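Local coordinates for large component of pyocin AP41 (Pseudomonas aeruginosa, PDB 4UHQ), which probably cleaves DNA as a bacteriocin endonuclease of the colicin/pyocin nuclease family, its C-terminal DNase domain being the part described here, at residues N16-A21 with L114-P119. Residues are numbered along the deposited sequence; the frame is centred on the assembly and turned at random.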
loop_
_atom_site.group_PDB
_atom_site.type_symbol
_atom_site.label_atom_id
_atom_site.label_comp_id
_atom_site.label_asym_id
_atom_site.label_seq_id
_atom_site.Cartn_x
_atom_site.Cartn_y
_atom_site.Cartn_z
ATOM N N ASN A 16 4.606 -14.383 -2.139
ATOM C CA ASN A 16 4.656 -13.164 -2.927
ATOM C C ASN A 16 3.655 -12.172 -2.421
ATOM O O ASN A 16 2.480 -12.294 -2.686
ATOM C CB ASN A 16 4.424 -13.501 -4.407
ATOM C CG ASN A 16 4.559 -12.288 -5.304
ATOM O OD1 ASN A 16 4.468 -11.143 -4.837
ATOM N ND2 ASN A 16 4.770 -12.532 -6.595
ATOM N N TRP A 17 4.122 -11.174 -1.683
ATOM C CA TRP A 17 3.200 -10.351 -0.939
ATOM C C TRP A 17 2.391 -9.404 -1.797
ATOM O O TRP A 17 1.405 -8.863 -1.294
ATOM C CB TRP A 17 3.923 -9.564 0.174
ATOM C CG TRP A 17 4.733 -8.376 -0.239
ATOM C CD1 TRP A 17 5.922 -8.404 -0.863
ATOM C CD2 TRP A 17 4.409 -6.969 -0.026
ATOM N NE1 TRP A 17 6.394 -7.118 -1.074
ATOM C CE2 TRP A 17 5.477 -6.228 -0.562
ATOM C CE3 TRP A 17 3.345 -6.294 0.575
ATOM C CZ2 TRP A 17 5.531 -4.835 -0.519
ATOM C CZ3 TRP A 17 3.386 -4.884 0.628
ATOM C CH2 TRP A 17 4.479 -4.180 0.070
ATOM N N LEU A 18 2.769 -9.211 -3.062
ATOM C CA LEU A 18 2.012 -8.272 -3.911
ATOM C C LEU A 18 1.159 -8.975 -4.963
ATOM O O LEU A 18 0.449 -8.299 -5.717
ATOM C CB LEU A 18 2.966 -7.294 -4.610
ATOM C CG LEU A 18 3.640 -6.321 -3.679
ATOM C CD1 LEU A 18 4.676 -5.561 -4.543
ATOM C CD2 LEU A 18 2.645 -5.368 -3.115
ATOM N N ALA A 19 1.235 -10.302 -5.036
ATOM C CA ALA A 19 0.524 -11.015 -6.096
ATOM C C ALA A 19 -0.979 -10.738 -6.053
ATOM O O ALA A 19 -1.647 -10.646 -7.095
ATOM C CB ALA A 19 0.808 -12.517 -5.999
ATOM N N GLY A 20 -1.513 -10.617 -4.852
ATOM C CA GLY A 20 -2.951 -10.442 -4.714
ATOM C C GLY A 20 -3.433 -9.012 -4.848
ATOM O O GLY A 20 -4.634 -8.760 -4.667
ATOM N N ALA A 21 -2.527 -8.087 -5.185
ATOM C CA ALA A 21 -2.873 -6.673 -5.215
ATOM C C ALA A 21 -3.860 -6.355 -6.325
ATOM O O ALA A 21 -4.553 -5.317 -6.224
ATOM C CB ALA A 21 -1.578 -5.758 -5.337
ATOM N N LEU A 114 -4.755 -0.323 6.014
ATOM C CA LEU A 114 -4.121 -0.168 4.672
ATOM C C LEU A 114 -4.021 -1.499 3.946
ATOM O O LEU A 114 -3.764 -2.541 4.585
ATOM C CB LEU A 114 -2.694 0.388 4.779
ATOM C CG LEU A 114 -2.608 1.662 5.576
ATOM C CD1 LEU A 114 -1.153 2.125 5.639
ATOM C CD2 LEU A 114 -3.494 2.770 5.020
ATOM N N VAL A 115 -4.223 -1.447 2.635
ATOM C CA VAL A 115 -3.825 -2.571 1.772
ATOM C C VAL A 115 -3.069 -2.024 0.591
ATOM O O VAL A 115 -3.132 -0.817 0.286
ATOM C CB VAL A 115 -5.031 -3.394 1.272
ATOM C CG1 VAL A 115 -5.679 -4.161 2.415
ATOM C CG2 VAL A 115 -6.075 -2.457 0.557
ATOM N N ILE A 116 -2.333 -2.901 -0.109
ATOM C CA ILE A 116 -1.771 -2.513 -1.402
ATOM C C ILE A 116 -2.637 -3.091 -2.504
ATOM O O ILE A 116 -3.086 -4.240 -2.407
ATOM C CB ILE A 116 -0.323 -3.008 -1.614
ATOM C CG1 ILE A 116 0.591 -2.561 -0.473
ATOM C CG2 ILE A 116 0.221 -2.492 -2.951
ATOM C CD1 ILE A 116 0.581 -1.034 -0.178
ATOM N N VAL A 117 -2.942 -2.245 -3.493
ATOM C CA VAL A 117 -3.787 -2.579 -4.636
ATOM C C VAL A 117 -3.175 -2.004 -5.890
ATOM O O VAL A 117 -2.393 -1.037 -5.860
ATOM C CB VAL A 117 -5.218 -2.024 -4.481
ATOM C CG1 VAL A 117 -6.018 -2.877 -3.498
ATOM C CG2 VAL A 117 -5.147 -0.542 -4.010
ATOM N N THR A 118 -3.491 -2.596 -7.032
ATOM C CA THR A 118 -3.106 -1.955 -8.299
ATOM C C THR A 118 -4.035 -0.767 -8.566
ATOM O O THR A 118 -5.122 -0.682 -7.984
ATOM C CB THR A 118 -3.192 -2.896 -9.499
ATOM O OG1 THR A 118 -4.541 -3.370 -9.607
ATOM C CG2 THR A 118 -2.289 -4.050 -9.286
ATOM N N PRO A 119 -3.651 0.140 -9.447
ATOM C CA PRO A 119 -4.573 1.243 -9.748
ATOM C C PRO A 119 -5.922 0.753 -10.249
ATOM O O PRO A 119 -6.997 1.322 -9.856
ATOM C CB PRO A 119 -3.847 2.028 -10.829
ATOM C CG PRO A 119 -2.377 1.778 -10.524
ATOM C CD PRO A 119 -2.319 0.352 -10.062
#
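Ile116 projects from strand 114-117 toward the loop 16-21 and meets it through both branches. Its CB lies 4.1 Å from Leu18 CD2, and CG2, anti to the backbone N, comes closer to that same methyl, at 3.8 Å. The other branch leads to the indole: Ile116 CG1 lies 3.8 Å from Trp17 CZ3, while CD1 is farther from the ring. Leu18 also covers one face of the Trp17 ring, with CG over the centre of the indole, 3.6 Å above the ring plane, so indole, leucine and isoleucine pack as one apolar group. Trp17 NE1 is satisfied by Ala62 O, and Phe52 of helix 45-57 also packs on Ile116.

Just beyond the end of the strand the contact becomes polar. Ala21 O accepts from Thr118 N at 3.0 Å with an N-H...O angle of 154°, although the donor sits 57° out of the carbonyl plane. The same oxygen receives a CA-H...O contact from Val117 CA at 3.3 Å. Thr118 in turn is the N-cap of helix 119-132: OG1, between the backbone N and the carbonyl carbon (chi1 59°), accepts from Arg121 N and is also hydrogen-bonded to Glu86 OE1.

Strand 95-98, strand 114-117 and helix 119-132 form the ββα-metal core of the HNH nuclease, in which His97, His122 and His126 bind nickel. Val117 CB points away from the loop but still touches Ala21 O, and its side chain packs on His97 and His122. Buried apolar contacts thus join the loop to the strand, and one backbone hydrogen bond ties it to the N-cap of the helix carrying two nickel ligands.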